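Local coordinates for protein paenibacillus xanthan lyase (Paenibacillus, PDB 6F2P) that cleaves the bacterial polysaccharide xanthan as a family 8 polysaccharide lyase, probably by beta-elimination, and carries several bound calcium ions, at residues F318-K323 with T354-G359; I938-T943 with N1026-A1031; T976-D981 with I1018-D1023. All coordinates share one frame; numbering follows the deposited sequence.

Interaction 1: residues F318-K323 with T354-G359; sequences FKRMVK and TVTSRG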
loop_
_atom_site.group_PDB
_atom_site.type_symbol
_atom_site.label_atom_id
_atom_site.label_comp_id
_atom_site.label_asym_id
_atom_site.label_seq_id
_atom_site.Cartn_x
_atom_site.Cartn_y
_atom_site.Cartn_z
ATOM N N PHE A 318 -18.080 0.916 19.872
ATOM C CA PHE A 318 -17.911 2.356 19.742
ATOM C C PHE A 318 -17.906 3.059 21.092
ATOM O O PHE A 318 -17.085 3.943 21.323
ATOM C CB PHE A 318 -19.009 2.959 18.864
ATOM C CG PHE A 318 -18.877 2.621 17.411
ATOM C CD1 PHE A 318 -17.873 1.771 16.968
ATOM C CD2 PHE A 318 -19.749 3.165 16.483
ATOM C CE1 PHE A 318 -17.758 1.462 15.635
ATOM C CE2 PHE A 318 -19.628 2.864 15.140
ATOM C CZ PHE A 318 -18.635 2.009 14.718
ATOM N N LYS A 319 -18.825 2.680 21.978
ATOM C CA LYS A 319 -18.912 3.337 23.275
ATOM C C LYS A 319 -17.679 3.021 24.093
ATOM O O LYS A 319 -17.228 3.843 24.886
ATOM C CB LYS A 319 -20.160 2.911 24.044
ATOM C CG LYS A 319 -21.457 3.377 23.427
ATOM C CD LYS A 319 -22.648 2.935 24.255
ATOM C CE LYS A 319 -23.915 3.046 23.433
ATOM N NZ LYS A 319 -25.149 2.928 24.254
ATOM N N ARG A 320 -17.129 1.831 23.890
ATOM C CA ARG A 320 -15.993 1.397 24.688
ATOM C C ARG A 320 -14.742 2.171 24.313
ATOM O O ARG A 320 -13.970 2.563 25.178
ATOM C CB ARG A 320 -15.753 -0.111 24.547
ATOM C CG ARG A 320 -16.793 -0.969 25.252
ATOM C CD ARG A 320 -16.354 -2.420 25.361
ATOM N NE ARG A 320 -15.375 -2.624 26.424
ATOM C CZ ARG A 320 -14.327 -3.439 26.336
ATOM N NH1 ARG A 320 -14.105 -4.125 25.222
ATOM N NH2 ARG A 320 -13.492 -3.558 27.360
ATOM N N MET A 321 -14.534 2.396 23.025
ATOM C CA MET A 321 -13.327 3.091 22.620
ATOM C C MET A 321 -13.416 4.586 22.973
ATOM O O MET A 321 -12.449 5.175 23.469
ATOM C CB MET A 321 -13.008 2.830 21.140
ATOM C CG MET A 321 -13.997 3.408 20.145
ATOM S SD MET A 321 -13.511 3.093 18.436
ATOM C CE MET A 321 -14.028 1.394 18.225
ATOM N N VAL A 322 -14.584 5.188 22.756
ATOM C CA VAL A 322 -14.796 6.580 23.132
ATOM C C VAL A 322 -14.646 6.783 24.643
ATOM O O VAL A 322 -14.041 7.764 25.083
ATOM C CB VAL A 322 -16.155 7.115 22.628
ATOM C CG1 VAL A 322 -16.490 8.472 23.246
ATOM C CG2 VAL A 322 -16.132 7.234 21.127
ATOM N N LYS A 323 -15.167 5.853 25.437
ATOM C CA LYS A 323 -15.010 5.960 26.883
ATOM C C LYS A 323 -13.539 5.993 27.265
ATOM O O LYS A 323 -13.114 6.866 28.024
ATOM C CB LYS A 323 -15.711 4.817 27.620
ATOM C CG LYS A 323 -15.703 4.986 29.140
ATOM C CD LYS A 323 -16.804 4.182 29.806
ATOM C CE LYS A 323 -16.907 4.521 31.287
ATOM N NZ LYS A 323 -18.055 3.841 31.959
ATOM N N THR A 354 -22.120 0.093 32.963
ATOM C CA THR A 354 -22.368 -1.040 32.074
ATOM C C THR A 354 -21.540 -0.930 30.799
ATOM O O THR A 354 -21.575 -1.816 29.948
ATOM C CB THR A 354 -23.845 -1.139 31.674
ATOM O OG1 THR A 354 -24.151 -0.119 30.713
ATOM C CG2 THR A 354 -24.739 -0.974 32.890
ATOM N N VAL A 355 -20.822 0.178 30.655
ATOM C CA VAL A 355 -19.862 0.336 29.569
ATOM C C VAL A 355 -18.468 0.383 30.166
ATOM O O VAL A 355 -18.165 1.258 30.976
ATOM C CB VAL A 355 -20.096 1.626 28.758
ATOM C CG1 VAL A 355 -18.974 1.823 27.760
ATOM C CG2 VAL A 355 -21.437 1.575 28.043
ATOM N N THR A 356 -17.626 -0.569 29.781
ATOM C CA THR A 356 -16.250 -0.592 30.252
ATOM C C THR A 356 -15.321 0.004 29.192
ATOM O O THR A 356 -15.535 -0.185 27.991
ATOM C CB THR A 356 -15.793 -2.032 30.605
ATOM O OG1 THR A 356 -15.901 -2.872 29.449
ATOM C CG2 THR A 356 -16.651 -2.615 31.717
ATOM N N SER A 357 -14.308 0.737 29.643
ATOM C CA SER A 357 -13.225 1.205 28.776
ATOM C C SER A 357 -12.676 0.092 27.868
ATOM O O SER A 357 -12.518 -1.045 28.304
ATOM C CB SER A 357 -12.098 1.781 29.643
ATOM O OG SER A 357 -10.920 1.995 28.893
ATOM N N ARG A 358 -12.399 0.413 26.606
ATOM C CA ARG A 358 -11.851 -0.571 25.667
ATOM C C ARG A 358 -10.455 -1.023 26.070
ATOM O O ARG A 358 -10.074 -2.182 25.891
ATOM C CB ARG A 358 -11.775 0.010 24.255
ATOM C CG ARG A 358 -11.046 -0.894 23.255
ATOM C CD ARG A 358 -10.424 -0.106 22.125
ATOM N NE ARG A 358 -9.254 0.655 22.557
ATOM C CZ ARG A 358 -8.619 1.542 21.794
ATOM N NH1 ARG A 358 -9.043 1.782 20.562
ATOM N NH2 ARG A 358 -7.558 2.186 22.259
ATOM N N GLY A 359 -9.682 -0.087 26.599
ATOM C CA GLY A 359 -8.314 -0.371 26.960
ATOM C C GLY A 359 -7.368 -0.043 25.828
ATOM O O GLY A 359 -7.774 0.463 24.781
#
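The loop 354-359 crosses helix 312-328 and is fastened to it by three sets of polar contacts around an apolar wedge. The packed apolar part centres on Val355, whose CG1 stands anti to the backbone N (chi1 173°) and presses onto the helix. This methyl lies 3.8 Å from Lys323 CD, and Lys319 CB approaches Val355 CG1 to 4.0 Å. The Lys323 chain, extended beyond CG, passes obliquely across the valine, so that Lys323 NZ donates to Val355 O at 2.8 Å, in the plane of that carbonyl. The same buried ammonium makes a weak hydrogen bond to Leu349 O in the last turn of helix 340-351; two carbonyl partners would probably favour its charged form. Arg358 N donates to Arg320 O at 3.0 Å from above the carbonyl plane. Arg358 CD then rests 4.0 Å from Met321 CB, while the thioether of Met321 turns away toward helix 256-267. A bend in the Arg358 chain brings Arg358 NE to Gly359 O at 2.7 Å, and its NH1 forms a salt bridge with Glu268.

The other side lies nearer solvent, with Thr356 exposed and Arg320 partly so, yet polar bonds hold it. Arg320, bent at chi3 (78°), runs alongside Thr356 and points the same way. Its NE reaches Thr356 O at 2.9 Å, again from above the carbonyl plane, and a weak bond from Arg320 NE to Thr356 OG1 spans 3.1 Å. Arg358 CA sits over the centre of one guanidinium face, probably limiting the swing of the group. Such folding of the connection between helix 340-351 and strand 363-367 back over a helix fits the junction between the alpha-helical toroid and the beta-sheet region of family 8 polysaccharide lyases.

Interaction 2: residues I938-T943 with N1026-A1031; sequences IHDGNT and NGYVVA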
loop_
_atom_site.group_PDB
_atom_site.type_symbol
_atom_site.label_atom_id
_atom_site.label_comp_id
_atom_site.label_asym_id
_atom_site.label_seq_id
_atom_site.Cartn_x
_atom_site.Cartn_y
_atom_site.Cartn_z
ATOM N N ILE A 938 37.271 -46.711 -27.102
ATOM C CA ILE A 938 37.799 -47.940 -26.524
ATOM C C ILE A 938 37.536 -49.164 -27.408
ATOM O O ILE A 938 36.672 -49.130 -28.284
ATOM C CB ILE A 938 37.276 -48.171 -25.088
ATOM C CG1 ILE A 938 35.748 -48.153 -25.050
ATOM C CG2 ILE A 938 37.821 -47.113 -24.151
ATOM C CD1 ILE A 938 35.179 -48.465 -23.680
ATOM N N HIS A 939 38.304 -50.231 -27.196
ATOM C CA HIS A 939 38.127 -51.466 -27.960
ATOM C C HIS A 939 38.435 -52.726 -27.149
ATOM O O HIS A 939 39.145 -52.668 -26.143
ATOM C CB HIS A 939 38.914 -51.436 -29.284
ATOM C CG HIS A 939 40.404 -51.378 -29.120
ATOM N ND1 HIS A 939 41.136 -52.408 -28.570
ATOM C CD2 HIS A 939 41.301 -50.421 -29.462
ATOM C CE1 HIS A 939 42.417 -52.084 -28.567
ATOM N NE2 HIS A 939 42.544 -50.883 -29.103
ATOM N N ASP A 940 37.888 -53.858 -27.591
ATOM C CA ASP A 940 37.978 -55.114 -26.842
ATOM C C ASP A 940 39.253 -55.904 -27.146
ATOM O O ASP A 940 39.515 -56.942 -26.530
ATOM C CB ASP A 940 36.741 -55.989 -27.093
ATOM C CG ASP A 940 36.681 -56.540 -28.513
ATOM O OD1 ASP A 940 37.125 -55.841 -29.456
ATOM O OD2 ASP A 940 36.183 -57.678 -28.680
ATOM N N GLY A 941 40.039 -55.407 -28.098
ATOM C CA GLY A 941 41.295 -56.034 -28.453
ATOM C C GLY A 941 41.104 -57.348 -29.182
ATOM O O GLY A 941 41.953 -58.237 -29.106
ATOM N N ASN A 942 39.986 -57.456 -29.898
ATOM C CA ASN A 942 39.608 -58.667 -30.634
ATOM C C ASN A 942 39.790 -59.948 -29.829
ATOM O O ASN A 942 40.210 -60.969 -30.371
ATOM C CB ASN A 942 40.359 -58.772 -31.970
ATOM C CG ASN A 942 39.549 -59.497 -33.045
ATOM O OD1 ASN A 942 38.610 -60.231 -32.738
ATOM N ND2 ASN A 942 39.909 -59.287 -34.308
ATOM N N THR A 943 39.480 -59.895 -28.539
ATOM C CA THR A 943 39.626 -61.072 -27.691
ATOM C C THR A 943 38.668 -61.043 -26.504
ATOM O O THR A 943 38.148 -59.985 -26.137
ATOM C CB THR A 943 41.077 -61.234 -27.194
ATOM O OG1 THR A 943 41.173 -62.393 -26.354
ATOM C CG2 THR A 943 41.521 -59.993 -26.423
ATOM N N ASN A 1026 33.482 -60.880 -35.470
ATOM C CA ASN A 1026 34.540 -61.336 -36.369
ATOM C C ASN A 1026 35.738 -60.386 -36.490
ATOM O O ASN A 1026 36.582 -60.540 -37.380
ATOM C CB ASN A 1026 33.960 -61.670 -37.750
ATOM C CG ASN A 1026 33.317 -60.475 -38.430
ATOM O OD1 ASN A 1026 33.805 -59.345 -38.336
ATOM N ND2 ASN A 1026 32.217 -60.721 -39.131
ATOM N N GLY A 1027 35.802 -59.410 -35.589
ATOM C CA GLY A 1027 36.888 -58.449 -35.569
ATOM C C GLY A 1027 36.872 -57.592 -34.316
ATOM O O GLY A 1027 36.266 -57.956 -33.302
ATOM N N TYR A 1028 37.540 -56.444 -34.386
ATOM C CA TYR A 1028 37.631 -55.535 -33.247
ATOM C C TYR A 1028 36.294 -54.856 -32.950
ATOM O O TYR A 1028 35.604 -54.393 -33.860
ATOM C CB TYR A 1028 38.708 -54.472 -33.493
ATOM C CG TYR A 1028 40.119 -54.944 -33.225
ATOM C CD1 TYR A 1028 40.630 -54.963 -31.934
ATOM C CD2 TYR A 1028 40.945 -55.363 -34.261
ATOM C CE1 TYR A 1028 41.918 -55.392 -31.684
ATOM C CE2 TYR A 1028 42.236 -55.796 -34.017
ATOM C CZ TYR A 1028 42.715 -55.808 -32.724
ATOM O OH TYR A 1028 43.996 -56.233 -32.462
ATOM N N VAL A 1029 35.942 -54.789 -31.670
ATOM C CA VAL A 1029 34.716 -54.114 -31.251
ATOM C C VAL A 1029 35.013 -52.752 -30.612
ATOM O O VAL A 1029 35.618 -52.679 -29.549
ATOM C CB VAL A 1029 33.902 -54.987 -30.268
ATOM C CG1 VAL A 1029 32.644 -54.251 -29.802
ATOM C CG2 VAL A 1029 33.538 -56.311 -30.912
ATOM N N VAL A 1030 34.576 -51.678 -31.262
ATOM C CA VAL A 1030 34.802 -50.320 -30.765
ATOM C C VAL A 1030 33.580 -49.770 -30.023
ATOM O O VAL A 1030 32.444 -49.959 -30.455
ATOM C CB VAL A 1030 35.189 -49.355 -31.928
ATOM C CG1 VAL A 1030 35.095 -47.895 -31.501
ATOM C CG2 VAL A 1030 36.584 -49.679 -32.452
ATOM N N ALA A 1031 33.824 -49.103 -28.898
ATOM C CA ALA A 1031 32.781 -48.385 -28.165
ATOM C C ALA A 1031 33.155 -46.907 -28.065
ATOM O O ALA A 1031 34.241 -46.575 -27.593
ATOM C CB ALA A 1031 32.592 -48.985 -26.770
#
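The two segments run antiparallel, residues 938-942 and 1027-1031 pointing 162° apart. Within strands 937-939 and 1030-1039, Ile938 and Ala1031 form a hydrogen-bonded pair, with Ile938 N to Ala1031 O at 3.1 Å and Ala1031 N to Ile938 O at 2.9 Å; His939 and Val1030 follow as a non-hydrogen-bonded pair. Asp940 N reaches Val1029 O at 3.2 Å, but beyond this a side chain takes over from the backbone. With Asp940 CG between the backbone N and the carbonyl carbon (chi1 69°), Asp940 OD1 accepts Val1029 N at 2.7 Å from above the carboxylate plane. Asn942 N donates weakly to Asp940 OD1, closing an Asx turn just past strand 937-939 in the golvesin C-terminal beta-sandwich. Asp940 OD2 is salt-bridged to Lys945, whose NZ also bonds to Gly1027 O. Tyr1028 covers the turn: Asn942 CB lies over the centre of one ring face, 3.7 Å from the Tyr1028 centroid, in a CH-pi contact. The tyrosine edge is directed at the face of His939 in a T-shaped pair, planes at 76°. Toward the sandwich interior, Ile938 CG1 packs 3.7 Å from Ala1031 CB, both side chains touching Val950 of strand 949-952.

Interaction 3: residues T976-D981 with I1018-D1023; sequences TNVPVD and IKIRTD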
loop_
_atom_site.group_PDB
_atom_site.type_symbol
_atom_site.label_atom_id
_atom_site.label_comp_id
_atom_site.label_asym_id
_atom_site.label_seq_id
_atom_site.Cartn_x
_atom_site.Cartn_y
_atom_site.Cartn_z
ATOM N N THR A 976 32.265 -56.836 -38.252
ATOM C CA THR A 976 31.199 -56.429 -39.164
ATOM C C THR A 976 29.829 -56.718 -38.563
ATOM O O THR A 976 28.797 -56.315 -39.106
ATOM C CB THR A 976 31.311 -57.157 -40.523
ATOM O OG1 THR A 976 31.235 -58.575 -40.323
ATOM C CG2 THR A 976 32.625 -56.832 -41.194
ATOM N N ASN A 977 29.832 -57.419 -37.434
ATOM C CA ASN A 977 28.601 -57.906 -36.828
ATOM C C ASN A 977 28.523 -57.590 -35.341
ATOM O O ASN A 977 28.231 -58.465 -34.526
ATOM C CB ASN A 977 28.457 -59.415 -37.064
ATOM C CG ASN A 977 29.638 -60.211 -36.522
ATOM O OD1 ASN A 977 30.746 -59.690 -36.391
ATOM N ND2 ASN A 977 29.399 -61.477 -36.195
ATOM N N VAL A 978 28.776 -56.333 -34.988
ATOM C CA VAL A 978 28.733 -55.926 -33.591
ATOM C C VAL A 978 27.292 -55.862 -33.101
ATOM O O VAL A 978 26.503 -55.066 -33.612
ATOM C CB VAL A 978 29.406 -54.562 -33.385
ATOM C CG1 VAL A 978 29.438 -54.205 -31.901
ATOM C CG2 VAL A 978 30.807 -54.578 -33.976
ATOM N N PRO A 979 26.942 -56.710 -32.118
ATOM C CA PRO A 979 25.584 -56.707 -31.564
ATOM C C PRO A 979 25.367 -55.539 -30.604
ATOM O O PRO A 979 26.162 -55.332 -29.685
ATOM C CB PRO A 979 25.509 -58.040 -30.811
ATOM C CG PRO A 979 26.908 -58.331 -30.426
ATOM C CD PRO A 979 27.777 -57.770 -31.524
ATOM N N VAL A 980 24.303 -54.774 -30.833
ATOM C CA VAL A 980 23.975 -53.634 -29.986
ATOM C C VAL A 980 22.557 -53.759 -29.443
ATOM O O VAL A 980 21.606 -53.914 -30.206
ATOM C CB VAL A 980 24.094 -52.310 -30.761
ATOM C CG1 VAL A 980 23.788 -51.131 -29.845
ATOM C CG2 VAL A 980 25.482 -52.177 -31.363
ATOM N N ASP A 981 22.418 -53.704 -28.122
ATOM C CA ASP A 981 21.098 -53.703 -27.498
ATOM C C ASP A 981 20.631 -52.287 -27.216
ATOM O O ASP A 981 21.416 -51.436 -26.808
ATOM C CB ASP A 981 21.105 -54.491 -26.188
ATOM C CG ASP A 981 21.359 -55.958 -26.399
ATOM O OD1 ASP A 981 21.027 -56.464 -27.493
ATOM O OD2 ASP A 981 21.896 -56.602 -25.473
ATOM N N ILE A 1018 21.837 -48.611 -23.673
ATOM C CA ILE A 1018 22.314 -48.956 -24.996
ATOM C C ILE A 1018 23.627 -49.696 -24.822
ATOM O O ILE A 1018 24.665 -49.076 -24.584
ATOM C CB ILE A 1018 22.524 -47.702 -25.850
ATOM C CG1 ILE A 1018 21.217 -46.916 -25.942
ATOM C CG2 ILE A 1018 23.017 -48.074 -27.236
ATOM C CD1 ILE A 1018 21.388 -45.527 -26.491
ATOM N N LYS A 1019 23.568 -51.024 -24.921
ATOM C CA LYS A 1019 24.718 -51.884 -24.649
ATOM C C LYS A 1019 25.385 -52.387 -25.928
ATOM O O LYS A 1019 24.715 -52.709 -26.911
ATOM C CB LYS A 1019 24.310 -53.073 -23.768
ATOM C CG LYS A 1019 25.475 -53.987 -23.387
ATOM C CD LYS A 1019 25.014 -55.318 -22.797
ATOM C CE LYS A 1019 24.425 -55.160 -21.402
ATOM N NZ LYS A 1019 24.145 -56.492 -20.784
ATOM N N ILE A 1020 26.713 -52.441 -25.905
ATOM C CA ILE A 1020 27.485 -53.041 -26.981
ATOM C C ILE A 1020 28.076 -54.351 -26.481
ATOM O O ILE A 1020 28.843 -54.358 -25.523
ATOM C CB ILE A 1020 28.616 -52.111 -27.440
ATOM C CG1 ILE A 1020 28.031 -50.862 -28.104
ATOM C CG2 ILE A 1020 29.545 -52.831 -28.393
ATOM C CD1 ILE A 1020 29.062 -49.805 -28.428
ATOM N N ARG A 1021 27.692 -55.457 -27.115
ATOM C CA ARG A 1021 28.180 -56.786 -26.746
ATOM C C ARG A 1021 29.240 -57.237 -27.745
ATOM O O ARG A 1021 29.419 -56.613 -28.794
ATOM C CB ARG A 1021 27.026 -57.799 -26.700
ATOM C CG ARG A 1021 26.170 -57.763 -25.427
ATOM C CD ARG A 1021 24.717 -58.149 -25.724
ATOM N NE ARG A 1021 24.629 -59.201 -26.740
ATOM C CZ ARG A 1021 23.720 -59.241 -27.713
ATOM N NH1 ARG A 1021 22.804 -58.289 -27.812
ATOM N NH2 ARG A 1021 23.721 -60.235 -28.590
ATOM N N THR A 1022 29.951 -58.311 -27.419
ATOM C CA THR A 1022 31.046 -58.775 -28.274
ATOM C C THR A 1022 30.867 -60.216 -28.770
ATOM O O THR A 1022 31.757 -60.762 -29.426
ATOM C CB THR A 1022 32.412 -58.636 -27.569
ATOM O OG1 THR A 1022 32.401 -59.399 -26.354
ATOM C CG2 THR A 1022 32.705 -57.168 -27.251
ATOM N N ASP A 1023 29.715 -60.811 -28.461
ATOM C CA ASP A 1023 29.416 -62.197 -28.825
ATOM C C ASP A 1023 29.553 -62.438 -30.325
ATOM O O ASP A 1023 28.963 -61.721 -31.132
ATOM C CB ASP A 1023 28.000 -62.577 -28.373
ATOM C CG ASP A 1023 27.755 -62.291 -26.896
ATOM O OD1 ASP A 1023 27.454 -61.126 -26.556
ATOM O OD2 ASP A 1023 27.851 -63.230 -26.076
HETATM O O HOH W 1 27.748 -60.889 -33.804
#
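Bends at chi2 (148°) and chi3 (37°) fold the Arg1021 chain back across Pro979, and Asp981, with CG anti to its carbonyl carbon, crosses it at about a right angle. They lie on segments whose strands, 1017-1021 and 978-984, are antiparallel neighbours in the five-stranded sheet of a beta-sandwich. Arg1021 NH1 forms a salt bridge with Asp981 OD1 at 2.6 Å, the carboxylate meeting the edge of the guanidinium with the two planes 28° apart. Thr990 OG1 supplies a second partner to Asp981 OD1. A longer, weak salt bridge joins Arg1021 NE to Asp1023 OD1 at 3.4 Å, linking the network to a calcium ligand. Over one guanidinium face, toward its rim, lies Pro979 CB, 3.6 Å from Arg1021 NH2. An alanine in place of Arg1021 would remove both salt bridges and the cover over Pro979, and would probably loosen the positioning of Asp1023 beside the metal. Beneath, Arg1021 N donates to Pro979 O at 3.0 Å, nearly along the carbonyl axis, and Asp981 and Lys1019 form a hydrogen-bonded pair. On the inward face Val978 CG1 crosses to Ile1020 CG2 at 3.8 Å, and Met966 of strand 960-967 touches Val980 and Ile1020. Where the strands part, one water donates to Asn977 O at 2.6 Å and to Asp1023 O at 3.1 Å.

Interaction 1 comes first along the chain, joining helix 312-328 of the family 8 lyase alpha-helical domain to the loop leading to strand 363-367. Interactions 2 and 3 lie on the other side of the chain's centre, in the golvesin C-terminal domain, with centres about 96 and 91 Å from that of interaction 1. Their own centres are about 10 Å apart, and the segments of interaction 3 fall between those of interaction 2 in sequence. They occupy different sheets of one sandwich and touch: Val1029 packs on Ile1020, while Asn1026 probably bonds Thr976 and Asn977. Neither touches interaction 1, the nearest atoms being about 73 Å or more away, which is consistent with a separately folded module.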